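PDB 5E3E: large exoprotein involved in heme utilization or adhesion from Yersinia kristensenii ATCC 33638, which probably acts as a ribonuclease toxin of contact-dependent growth inhibition, a bacterial member of the RNase A superfamily that is held in complex with the immunity protein CdiI. Local coordinates for residues D6-K11 and T109-P114; E38-K43 and I66-N71; K43-N48 and T103-I108; D53-L56 and Q60-Y63. All blocks are in the same frame, centred on the assembly; numbering follows the deposited sequence.

Interaction 1: residues D6-K11 and T109-P114; sequences DRHVGK and TGYPTP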
loop_
_atom_site.group_PDB
_atom_site.type_symbol
_atom_site.label_atom_id
_atom_site.label_comp_id
_atom_site.label_asym_id
_atom_site.label_seq_id
_atom_site.Cartn_x
_atom_site.Cartn_y
_atom_site.Cartn_z
ATOM N N ASP B 6 -5.150 1.282 13.947
ATOM C CA ASP B 6 -5.013 2.213 15.071
ATOM C C ASP B 6 -3.729 3.011 15.025
ATOM O O ASP B 6 -3.623 4.071 15.701
ATOM C CB ASP B 6 -5.157 1.477 16.415
ATOM C CG ASP B 6 -6.550 0.881 16.610
ATOM O OD1 ASP B 6 -7.524 1.423 16.040
ATOM O OD2 ASP B 6 -6.691 -0.139 17.324
ATOM N N ARG B 7 -2.762 2.550 14.227
ATOM C CA ARG B 7 -1.537 3.332 13.954
ATOM C C ARG B 7 -1.855 4.579 13.091
ATOM O O ARG B 7 -0.976 5.435 12.878
ATOM C CB ARG B 7 -0.503 2.468 13.219
ATOM C CG ARG B 7 0.012 1.347 14.091
ATOM C CD ARG B 7 0.753 0.286 13.318
ATOM N NE ARG B 7 1.537 0.830 12.235
ATOM C CZ ARG B 7 2.631 1.587 12.360
ATOM N NH1 ARG B 7 3.091 1.918 13.547
ATOM N NH2 ARG B 7 3.247 2.024 11.260
ATOM N N HIS B 8 -3.090 4.674 12.621
ATOM C CA HIS B 8 -3.538 5.714 11.653
ATOM C C HIS B 8 -4.837 6.360 12.102
ATOM O O HIS B 8 -5.650 6.805 11.269
ATOM C CB HIS B 8 -3.696 5.115 10.262
ATOM C CG HIS B 8 -2.487 4.368 9.823
ATOM N ND1 HIS B 8 -1.377 4.990 9.318
ATOM C CD2 HIS B 8 -2.182 3.047 9.883
ATOM C CE1 HIS B 8 -0.448 4.087 9.053
ATOM N NE2 HIS B 8 -0.901 2.905 9.418
ATOM N N VAL B 9 -5.053 6.399 13.412
ATOM C CA VAL B 9 -6.198 7.145 13.987
ATOM C C VAL B 9 -5.728 8.133 15.057
ATOM O O VAL B 9 -5.127 7.748 16.082
ATOM C CB VAL B 9 -7.303 6.240 14.587
ATOM C CG1 VAL B 9 -8.468 7.089 15.100
ATOM C CG2 VAL B 9 -7.824 5.236 13.573
ATOM N N GLY B 10 -6.001 9.402 14.798
ATOM C CA GLY B 10 -5.747 10.461 15.755
ATOM C C GLY B 10 -4.307 10.759 16.073
ATOM O O GLY B 10 -4.021 11.349 17.125
ATOM N N LYS B 11 -3.399 10.374 15.190
ATOM C CA LYS B 11 -1.978 10.605 15.380
ATOM C C LYS B 11 -1.659 12.096 15.322
ATOM O O LYS B 11 -2.315 12.872 14.608
ATOM C CB LYS B 11 -1.168 9.868 14.310
ATOM C CG LYS B 11 -1.299 8.360 14.332
ATOM C CD LYS B 11 -0.708 7.814 15.627
ATOM C CE LYS B 11 -1.695 6.943 16.319
ATOM N NZ LYS B 11 -1.195 6.385 17.607
ATOM N N THR B 109 -5.408 -3.111 7.739
ATOM C CA THR B 109 -5.108 -1.709 8.085
ATOM C C THR B 109 -5.880 -0.787 7.162
ATOM O O THR B 109 -6.617 -1.235 6.286
ATOM C CB THR B 109 -3.585 -1.423 8.003
ATOM O OG1 THR B 109 -3.264 -0.158 8.616
ATOM C CG2 THR B 109 -3.085 -1.487 6.612
ATOM N N GLY B 110 -5.735 0.503 7.408
ATOM C CA GLY B 110 -6.331 1.489 6.518
ATOM C C GLY B 110 -5.869 2.877 6.927
ATOM O O GLY B 110 -5.484 3.090 8.059
ATOM N N TYR B 111 -5.927 3.819 5.981
ATOM C CA TYR B 111 -5.453 5.168 6.231
ATOM C C TYR B 111 -5.807 6.103 5.097
ATOM O O TYR B 111 -6.106 5.660 3.980
ATOM C CB TYR B 111 -3.940 5.198 6.429
ATOM C CG TYR B 111 -3.117 4.280 5.516
ATOM C CD1 TYR B 111 -2.915 4.575 4.164
ATOM C CD2 TYR B 111 -2.551 3.133 6.036
ATOM C CE1 TYR B 111 -2.153 3.712 3.357
ATOM C CE2 TYR B 111 -1.777 2.291 5.268
ATOM C CZ TYR B 111 -1.586 2.593 3.934
ATOM O OH TYR B 111 -0.804 1.728 3.237
ATOM N N PRO B 112 -5.721 7.411 5.355
ATOM C CA PRO B 112 -6.008 8.352 4.264
ATOM C C PRO B 112 -4.943 8.287 3.175
ATOM O O PRO B 112 -3.782 7.946 3.472
ATOM C CB PRO B 112 -5.972 9.710 4.944
ATOM C CG PRO B 112 -6.205 9.443 6.400
ATOM C CD PRO B 112 -5.635 8.078 6.661
ATOM N N THR B 113 -5.336 8.624 1.949
ATOM C CA THR B 113 -4.420 8.657 0.823
ATOM C C THR B 113 -4.600 9.974 0.094
ATOM O O THR B 113 -5.711 10.403 -0.099
ATOM C CB THR B 113 -4.638 7.472 -0.150
ATOM O OG1 THR B 113 -6.017 7.387 -0.547
ATOM C CG2 THR B 113 -4.250 6.161 0.495
ATOM N N PRO B 114 -3.503 10.654 -0.244
ATOM C CA PRO B 114 -3.656 11.898 -0.992
ATOM C C PRO B 114 -4.184 11.643 -2.391
ATOM O O PRO B 114 -3.757 10.655 -3.023
ATOM C CB PRO B 114 -2.229 12.452 -1.044
ATOM C CG PRO B 114 -1.582 11.932 0.195
ATOM C CD PRO B 114 -2.177 10.553 0.406
ATOM O OXT PRO B 114 -5.035 12.411 -2.908
#

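Interaction 2: residues E38-K43 and I66-N71; sequences EAVTSK and IDYQSN. With NA (sodium ion), chain G.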
loop_
_atom_site.group_PDB
_atom_site.type_symbol
_atom_site.label_atom_id
_atom_site.label_comp_id
_atom_site.label_asym_id
_atom_site.label_seq_id
_atom_site.Cartn_x
_atom_site.Cartn_y
_atom_site.Cartn_z
ATOM N N GLU B 38 -14.039 4.962 11.440
ATOM C CA GLU B 38 -15.118 3.983 11.372
ATOM C C GLU B 38 -16.069 4.284 10.212
ATOM O O GLU B 38 -16.483 3.373 9.498
ATOM C CB GLU B 38 -15.860 3.898 12.713
ATOM C CG GLU B 38 -15.105 3.057 13.747
ATOM C CD GLU B 38 -15.746 3.027 15.129
ATOM O OE1 GLU B 38 -16.949 3.356 15.280
ATOM O OE2 GLU B 38 -15.035 2.668 16.087
ATOM N N ALA B 39 -16.424 5.551 10.043
ATOM C CA ALA B 39 -17.353 5.967 8.981
ATOM C C ALA B 39 -16.778 5.685 7.598
ATOM O O ALA B 39 -17.474 5.181 6.723
ATOM C CB ALA B 39 -17.717 7.466 9.112
ATOM N N VAL B 40 -15.505 6.017 7.404
ATOM C CA VAL B 40 -14.814 5.776 6.151
ATOM C C VAL B 40 -14.694 4.284 5.879
ATOM O O VAL B 40 -14.973 3.842 4.764
ATOM C CB VAL B 40 -13.417 6.434 6.157
ATOM C CG1 VAL B 40 -12.571 5.976 4.977
ATOM C CG2 VAL B 40 -13.558 7.967 6.136
ATOM N N THR B 41 -14.295 3.512 6.888
ATOM C CA THR B 41 -14.174 2.073 6.733
ATOM C C THR B 41 -15.489 1.465 6.274
ATOM O O THR B 41 -15.514 0.692 5.293
ATOM C CB THR B 41 -13.731 1.374 8.040
ATOM O OG1 THR B 41 -12.416 1.809 8.404
ATOM C CG2 THR B 41 -13.726 -0.125 7.855
ATOM N N SER B 42 -16.587 1.827 6.955
ATOM C CA SER B 42 -17.912 1.305 6.564
ATOM C C SER B 42 -18.320 1.719 5.157
ATOM O O SER B 42 -18.798 0.891 4.409
ATOM C CB SER B 42 -19.008 1.724 7.544
ATOM O OG SER B 42 -18.656 1.333 8.860
ATOM N N LYS B 43 -18.136 2.983 4.790
ATOM C CA LYS B 43 -18.494 3.441 3.431
ATOM C C LYS B 43 -17.660 2.741 2.339
ATOM O O LYS B 43 -18.171 2.371 1.281
ATOM C CB LYS B 43 -18.362 4.956 3.303
ATOM C CG LYS B 43 -19.406 5.725 4.111
ATOM C CD LYS B 43 -19.278 7.220 3.908
ATOM C CE LYS B 43 -18.077 7.782 4.643
ATOM N NZ LYS B 43 -18.126 9.259 4.750
ATOM N N ILE B 66 -9.244 -1.818 -1.044
ATOM C CA ILE B 66 -10.476 -1.160 -1.361
ATOM C C ILE B 66 -10.275 0.308 -1.083
ATOM O O ILE B 66 -9.779 0.684 -0.029
ATOM C CB ILE B 66 -11.697 -1.712 -0.608
ATOM C CG1 ILE B 66 -11.537 -1.587 0.884
ATOM C CG2 ILE B 66 -11.918 -3.190 -0.978
ATOM C CD1 ILE B 66 -12.832 -1.700 1.663
ATOM N N ASP B 67 -10.640 1.115 -2.056
ATOM C CA ASP B 67 -10.391 2.547 -1.995
ATOM C C ASP B 67 -11.676 3.299 -1.761
ATOM O O ASP B 67 -12.783 2.796 -2.023
ATOM C CB ASP B 67 -9.649 2.994 -3.258
ATOM C CG ASP B 67 -8.246 2.367 -3.354
ATOM O OD1 ASP B 67 -7.445 2.551 -2.413
ATOM O OD2 ASP B 67 -7.950 1.671 -4.341
ATOM N N TYR B 68 -11.520 4.481 -1.171
ATOM C CA TYR B 68 -12.601 5.354 -0.783
ATOM C C TYR B 68 -12.236 6.705 -1.374
ATOM O O TYR B 68 -11.087 7.144 -1.245
ATOM C CB TYR B 68 -12.630 5.457 0.729
ATOM C CG TYR B 68 -13.518 6.560 1.287
ATOM C CD1 TYR B 68 -14.886 6.366 1.412
ATOM C CD2 TYR B 68 -12.982 7.776 1.690
ATOM C CE1 TYR B 68 -15.690 7.344 1.919
ATOM C CE2 TYR B 68 -13.787 8.772 2.235
ATOM C CZ TYR B 68 -15.145 8.545 2.334
ATOM O OH TYR B 68 -15.987 9.513 2.856
ATOM N N GLN B 69 -13.187 7.343 -2.057
ATOM C CA GLN B 69 -12.980 8.654 -2.614
ATOM C C GLN B 69 -14.038 9.605 -2.030
ATOM O O GLN B 69 -15.198 9.235 -1.841
ATOM C CB GLN B 69 -13.072 8.608 -4.147
ATOM C CG GLN B 69 -12.047 7.677 -4.808
ATOM C CD GLN B 69 -12.500 6.217 -4.889
ATOM O OE1 GLN B 69 -13.697 5.925 -5.078
ATOM N NE2 GLN B 69 -11.540 5.285 -4.773
ATOM N N SER B 70 -13.617 10.809 -1.679
ATOM C CA SER B 70 -14.558 11.839 -1.247
ATOM C C SER B 70 -13.998 13.211 -1.538
ATOM O O SER B 70 -12.853 13.313 -2.004
ATOM C CB SER B 70 -14.837 11.707 0.260
ATOM O OG SER B 70 -13.916 12.463 1.055
ATOM N N ASN B 71 -14.789 14.255 -1.246
ATOM C CA ASN B 71 -14.346 15.631 -1.343
ATOM C C ASN B 71 -14.417 16.328 0.028
ATOM O O ASN B 71 -14.576 17.543 0.083
ATOM C CB ASN B 71 -15.193 16.423 -2.372
ATOM C CG ASN B 71 -15.139 15.824 -3.791
ATOM O OD1 ASN B 71 -14.061 15.624 -4.354
ATOM N ND2 ASN B 71 -16.308 15.578 -4.385
HETATM NA NA NA G . -10.703 13.290 -3.059
HETATM O O HOH W 1 -11.140 15.543 -3.505
HETATM O O HOH W 2 -8.340 13.481 -3.402
HETATM O O HOH W 3 -11.027 12.595 -5.197
#

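Interaction 3: residues K43-N48 and T103-I108; sequences KAIDSN and TGYKII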
loop_
_atom_site.group_PDB
_atom_site.type_symbol
_atom_site.label_atom_id
_atom_site.label_comp_id
_atom_site.label_asym_id
_atom_site.label_seq_id
_atom_site.Cartn_x
_atom_site.Cartn_y
_atom_site.Cartn_z
ATOM N N LYS B 43 -18.136 2.983 4.790
ATOM C CA LYS B 43 -18.494 3.441 3.431
ATOM C C LYS B 43 -17.660 2.741 2.339
ATOM O O LYS B 43 -18.171 2.371 1.281
ATOM C CB LYS B 43 -18.362 4.956 3.303
ATOM C CG LYS B 43 -19.406 5.725 4.111
ATOM C CD LYS B 43 -19.278 7.220 3.908
ATOM C CE LYS B 43 -18.077 7.782 4.643
ATOM N NZ LYS B 43 -18.126 9.259 4.750
ATOM N N ALA B 44 -16.376 2.554 2.600
ATOM C CA ALA B 44 -15.494 1.897 1.647
ATOM C C ALA B 44 -15.897 0.441 1.464
ATOM O O ALA B 44 -15.909 -0.067 0.349
ATOM C CB ALA B 44 -14.040 1.984 2.112
ATOM N N ILE B 45 -16.228 -0.249 2.544
ATOM C CA ILE B 45 -16.671 -1.647 2.408
ATOM C C ILE B 45 -17.998 -1.724 1.624
ATOM O O ILE B 45 -18.152 -2.540 0.690
ATOM C CB ILE B 45 -16.815 -2.327 3.779
ATOM C CG1 ILE B 45 -15.432 -2.615 4.380
ATOM C CG2 ILE B 45 -17.641 -3.618 3.653
ATOM C CD1 ILE B 45 -15.455 -2.795 5.885
ATOM N N ASP B 46 -18.939 -0.866 1.983
ATOM C CA ASP B 46 -20.254 -0.874 1.355
ATOM C C ASP B 46 -20.190 -0.508 -0.120
ATOM O O ASP B 46 -20.864 -1.131 -0.951
ATOM C CB ASP B 46 -21.224 0.058 2.082
ATOM C CG ASP B 46 -21.633 -0.478 3.454
ATOM O OD1 ASP B 46 -21.491 -1.698 3.710
ATOM O OD2 ASP B 46 -22.099 0.321 4.280
ATOM N N SER B 47 -19.376 0.473 -0.475
ATOM C CA SER B 47 -19.245 0.831 -1.884
ATOM C C SER B 47 -18.381 -0.141 -2.713
ATOM O O SER B 47 -18.331 -0.012 -3.939
ATOM C CB SER B 47 -18.777 2.277 -2.037
ATOM O OG SER B 47 -17.403 2.406 -1.808
ATOM N N ASN B 48 -17.722 -1.110 -2.067
ATOM C CA ASN B 48 -16.892 -2.107 -2.773
ATOM C C ASN B 48 -17.368 -3.532 -2.554
ATOM O O ASN B 48 -16.600 -4.482 -2.715
ATOM C CB ASN B 48 -15.441 -2.004 -2.310
ATOM C CG ASN B 48 -14.746 -0.786 -2.867
ATOM O OD1 ASN B 48 -14.267 -0.788 -4.007
ATOM N ND2 ASN B 48 -14.678 0.259 -2.069
ATOM N N THR B 103 -17.909 -11.852 8.235
ATOM C CA THR B 103 -17.922 -11.313 6.871
ATOM C C THR B 103 -17.020 -12.106 5.918
ATOM O O THR B 103 -17.078 -11.921 4.701
ATOM C CB THR B 103 -17.440 -9.852 6.882
ATOM O OG1 THR B 103 -16.110 -9.803 7.399
ATOM C CG2 THR B 103 -18.340 -8.999 7.756
ATOM N N GLY B 104 -16.167 -12.956 6.480
ATOM C CA GLY B 104 -15.198 -13.737 5.709
ATOM C C GLY B 104 -13.831 -13.074 5.553
ATOM O O GLY B 104 -12.955 -13.623 4.906
ATOM N N TYR B 105 -13.655 -11.893 6.144
ATOM C CA TYR B 105 -12.397 -11.146 6.041
ATOM C C TYR B 105 -12.087 -10.384 7.313
ATOM O O TYR B 105 -12.964 -10.124 8.131
ATOM C CB TYR B 105 -12.435 -10.164 4.858
ATOM C CG TYR B 105 -13.509 -9.097 4.950
ATOM C CD1 TYR B 105 -13.307 -7.927 5.690
ATOM C CD2 TYR B 105 -14.730 -9.259 4.300
ATOM C CE1 TYR B 105 -14.297 -6.957 5.788
ATOM C CE2 TYR B 105 -15.719 -8.290 4.381
ATOM C CZ TYR B 105 -15.503 -7.148 5.127
ATOM O OH TYR B 105 -16.510 -6.210 5.203
ATOM N N LYS B 106 -10.827 -10.013 7.478
ATOM C CA LYS B 106 -10.470 -9.064 8.516
ATOM C C LYS B 106 -9.839 -7.823 7.899
ATOM O O LYS B 106 -9.219 -7.901 6.861
ATOM C CB LYS B 106 -9.547 -9.695 9.543
ATOM C CG LYS B 106 -8.142 -9.978 9.061
ATOM C CD LYS B 106 -7.411 -10.983 9.948
ATOM C CE LYS B 106 -7.494 -10.670 11.440
ATOM N NZ LYS B 106 -6.750 -9.449 11.843
ATOM N N ILE B 107 -10.007 -6.692 8.574
ATOM C CA ILE B 107 -9.354 -5.467 8.184
ATOM C C ILE B 107 -7.913 -5.472 8.715
ATOM O O ILE B 107 -7.641 -5.516 9.938
ATOM C CB ILE B 107 -10.112 -4.244 8.724
ATOM C CG1 ILE B 107 -11.504 -4.189 8.088
ATOM C CG2 ILE B 107 -9.347 -2.971 8.415
ATOM C CD1 ILE B 107 -12.445 -3.306 8.869
ATOM N N ILE B 108 -6.975 -5.435 7.785
ATOM C CA ILE B 108 -5.565 -5.475 8.151
ATOM C C ILE B 108 -5.118 -4.094 8.579
ATOM O O ILE B 108 -4.510 -3.934 9.623
ATOM C CB ILE B 108 -4.709 -5.951 6.970
ATOM C CG1 ILE B 108 -5.102 -7.407 6.636
ATOM C CG2 ILE B 108 -3.233 -5.875 7.288
ATOM C CD1 ILE B 108 -4.820 -8.435 7.728
#

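Interaction 4: residues D53-L56 and Q60-Y63; sequences DSYL and QKGY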
loop_
_atom_site.group_PDB
_atom_site.type_symbol
_atom_site.label_atom_id
_atom_site.label_comp_id
_atom_site.label_asym_id
_atom_site.label_seq_id
_atom_site.Cartn_x
_atom_site.Cartn_y
_atom_site.Cartn_z
ATOM N N ASP B 53 -17.008 -9.455 -2.656
ATOM C CA ASP B 53 -17.735 -10.720 -2.883
ATOM C C ASP B 53 -17.028 -11.570 -3.922
ATOM O O ASP B 53 -16.869 -12.761 -3.715
ATOM C CB ASP B 53 -19.203 -10.463 -3.286
ATOM C CG ASP B 53 -20.084 -10.035 -2.103
ATOM O OD1 ASP B 53 -19.664 -10.162 -0.918
ATOM O OD2 ASP B 53 -21.226 -9.575 -2.367
ATOM N N SER B 54 -16.584 -10.961 -5.017
ATOM C CA SER B 54 -15.793 -11.684 -6.034
ATOM C C SER B 54 -14.472 -12.166 -5.478
ATOM O O SER B 54 -14.038 -13.267 -5.794
ATOM C CB SER B 54 -15.491 -10.792 -7.242
ATOM O OG SER B 54 -16.695 -10.299 -7.801
ATOM N N TYR B 55 -13.824 -11.313 -4.677
ATOM C CA TYR B 55 -12.539 -11.649 -4.074
ATOM C C TYR B 55 -12.677 -12.894 -3.188
ATOM O O TYR B 55 -11.881 -13.820 -3.312
ATOM C CB TYR B 55 -11.953 -10.452 -3.303
ATOM C CG TYR B 55 -10.854 -10.805 -2.315
ATOM C CD1 TYR B 55 -9.532 -11.011 -2.745
ATOM C CD2 TYR B 55 -11.123 -10.935 -0.966
ATOM C CE1 TYR B 55 -8.537 -11.320 -1.849
ATOM C CE2 TYR B 55 -10.123 -11.248 -0.064
ATOM C CZ TYR B 55 -8.824 -11.439 -0.526
ATOM O OH TYR B 55 -7.812 -11.771 0.344
ATOM N N LEU B 56 -13.707 -12.958 -2.358
ATOM C CA LEU B 56 -13.862 -14.065 -1.400
ATOM C C LEU B 56 -14.217 -15.399 -2.081
ATOM O O LEU B 56 -13.766 -16.464 -1.667
ATOM C CB LEU B 56 -14.943 -13.735 -0.365
ATOM C CG LEU B 56 -14.607 -12.583 0.576
ATOM C CD1 LEU B 56 -15.835 -12.220 1.399
ATOM C CD2 LEU B 56 -13.422 -12.912 1.465
ATOM N N GLN B 60 -7.416 -16.322 -5.072
ATOM C CA GLN B 60 -6.401 -16.850 -4.165
ATOM C C GLN B 60 -5.485 -15.734 -3.574
ATOM O O GLN B 60 -4.560 -16.022 -2.834
ATOM C CB GLN B 60 -5.599 -17.941 -4.879
ATOM C CG GLN B 60 -6.502 -19.114 -5.266
ATOM C CD GLN B 60 -5.789 -20.285 -5.920
ATOM O OE1 GLN B 60 -6.277 -20.859 -6.911
ATOM N NE2 GLN B 60 -4.677 -20.703 -5.333
ATOM N N LYS B 61 -5.786 -14.473 -3.869
ATOM C CA LYS B 61 -4.986 -13.365 -3.352
ATOM C C LYS B 61 -4.965 -13.305 -1.819
ATOM O O LYS B 61 -5.981 -13.562 -1.158
ATOM C CB LYS B 61 -5.515 -12.038 -3.895
ATOM C CG LYS B 61 -5.182 -11.771 -5.354
ATOM C CD LYS B 61 -5.829 -10.466 -5.770
ATOM C CE LYS B 61 -5.293 -9.336 -4.893
ATOM N NZ LYS B 61 -6.335 -8.407 -4.386
ATOM N N GLY B 62 -3.808 -12.954 -1.256
ATOM C CA GLY B 62 -3.681 -12.841 0.193
ATOM C C GLY B 62 -4.446 -11.669 0.777
ATOM O O GLY B 62 -4.925 -11.741 1.929
ATOM N N TYR B 63 -4.532 -10.589 0.009
ATOM C CA TYR B 63 -5.146 -9.326 0.469
ATOM C C TYR B 63 -6.013 -8.741 -0.622
ATOM O O TYR B 63 -5.894 -9.128 -1.786
ATOM C CB TYR B 63 -4.049 -8.308 0.861
ATOM C CG TYR B 63 -3.121 -8.871 1.906
ATOM C CD1 TYR B 63 -2.007 -9.636 1.545
ATOM C CD2 TYR B 63 -3.428 -8.762 3.259
ATOM C CE1 TYR B 63 -1.176 -10.209 2.500
ATOM C CE2 TYR B 63 -2.612 -9.327 4.228
ATOM C CZ TYR B 63 -1.489 -10.047 3.863
ATOM O OH TYR B 63 -0.654 -10.656 4.802
#

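Interaction 1: residues D6-K11 and T109-P114
H8 of segment 6-11, which lies in the loop before helix 13-19, faces Y111 of the strand segment 109-114, with the two CA atoms 5.8 Å apart. Each residue turns its CB toward the other segment, and the two side chains run alongside each other. The edge of the Y111 ring is turned toward the face of the H8 ring, with centroids 4.9 Å apart and planes at 55°. Atom CD2 of Y111 sits over the centre of one imidazole face, 3.8 Å from H8 NE2. The ring of Y111 reaches this place with CG between its own backbone N and carbonyl carbon (chi1 39°). T109 OG1 comes up obliquely to the same imidazole, 3.6 Å from H8 CD2. The carbonyl O of G110 lies 3.5 Å from H8 CB; it is buried and has no polar partner in the model. H8 ND1 is hydrogen-bonded to S29 O, and H8 NE2 to D21 of the CdiI immunity protein chain. Y111 OH bonds Q20 of that chain. With both nitrogens bonded, the imidazole is fixed in its rotation. D21 of CdiI also takes T109 OG1 and a salt bridge from R7, so CdiI covers this polar cluster directly.

Interaction 2: residues E38-K43 and I66-N71
Y68 carries its CG anti to the backbone N (chi1 168°), which lays the phenol ring against helix 34-47 at V40 and K43. V40 CG1 lies over one face of that ring. V40 CG1 stands 4.0 Å from the centroid of the Y68 ring and 19° off the normal, a CH-pi contact. It is offset toward the rim, with V40 CG1 closest to Y68 CD2 at 3.8 Å. The other methyl, V40 CG2, approaches Y68 CE2 at 4.0 Å. The two side chains cross at about a right angle.

K43 lies one helical turn further on and meets the hydroxyl end of the ring. Its chain bends at chi3 (-74°), which brings NZ to the hydroxyl of Y68. K43 NZ donates a hydrogen bond of 2.9 Å to Y68 OH. K43 CE follows at 3.6 Å from Y68 CE1, obliquely to the ring. The aliphatic part of the lysine therefore covers the outer end of a mostly buried tyrosine. The nearby ammonium would probably polarise the phenol O-H.

Beyond Y68 the chain leaves the strand and binds a sodium ion through the carbonyl O of S70, at 2.4 Å. T89, N90 and three waters complete the site. One of these waters also donates to N71 OD1. D67, on the same strand, forms a salt bridge with R92. The whole is helix-on-sheet packing: helix 34-47 lies against strand 63-68 of the antiparallel sheet, within an alpha+beta domain of the RNase A superfamily.

Interaction 3: residues K43-N48 and T103-I108
I45 of helix 34-47 meets Y105 and I107 of strand 105-113, a further piece of the helix-on-sheet packing in this RNase A-like domain. I45 has CG2 anti to the backbone N and CG1 beside it (chi1 -73°), so both branches are turned to the strand. I45 CG2 comes within 3.2 Å of Y105 OH, a tight approach of a methyl to a hydroxyl. I45 CD1 lies 3.6 Å from the same oxygen. It stands at the edge of the tyrosine ring, near the ring plane, and not over a face. The isoleucine and the tyrosine approach head-on and meet at the phenol oxygen.

One face of the Y105 ring is covered from within its own segment by T103 OG1, 3.3 Å above the ring centre. I107, two residues along, adds a looser apolar touch: its CD1 is 4.3 Å from I45 CD1. I52 of the next helix packs on both I45 and Y105, which extends this apolar patch.

Where helix 34-47 gives way to helix 49-58, N48 ND2 is also hydrogen-bonded to D67 O. The same N48 ND2 donates a nearly straight bond of 2.7 Å (171°) to A44 O, which lies in the plane of the N48 amide.

Interaction 4: residues D53-L56 and Q60-Y63
Y55 points its ring from helix 49-58 into the bend of the loop 60-63, hydroxyl end foremost. Its CG is anti to the backbone N (chi1 163°), and this swings the phenol out from the helix toward the loop backbone. K61 CB touches the ring at its edge and in its plane, 3.7 Å from Y55 CE1. The ring therefore meets the loop with an edge there, while K61 O and Y63 O approach it obliquely.

The polar link is one hydrogen bond. Y55 OH donates to K61 O at 3.0 Å. The donor stands above the carbonyl plane, 47° out of it. G62 O is also near, 3.3 Å from Y55 OH. Y63 O comes to 3.4 Å from Y55 CE1. Three successive loop carbonyls thus crowd the outer end of the tyrosine.

The arrangement is a helix-to-strand connection: the tyrosine of helix 49-58 anchors the short link that leads into strand 63-68. R97 of strand 86-97 supports it, making a cation-pi contact with Y55 and a hydrogen bond to K61 O. That carbonyl therefore receives two donors.

K61 bends at chi3 and chi4 so that its end reaches Y63 O in the conformer described; a second one is present. The bond from K61 NZ to Y63 O, 2.7 Å long, rests on this conformer and is doubtful as a lasting link. Y63 turns its side chain base away from the helix. Its ring meets Y17 of the CdiI immunity protein chain edge-to-face.

How the interactions relate
From the N terminus, segment 6-11 opens the longest loop, which interaction 1 closes only at the C-terminal strand; the other three contacts are nested inside it. Helix 34-47 comes next and serves two of them. Interaction 2 ties it to strand 63-68, and interaction 3 ties its end to strand 105-113. They share K43, and their segments alternate along the chain, so the two cross. They also touch directly, through T41 and I107 among others. Interaction 4 closes a short loop from helix 49-58 to the start of strand 63-68, nested within both. It packs on interaction 3 through L56. Interactions 1 and 3 use successive parts of strand 105-113.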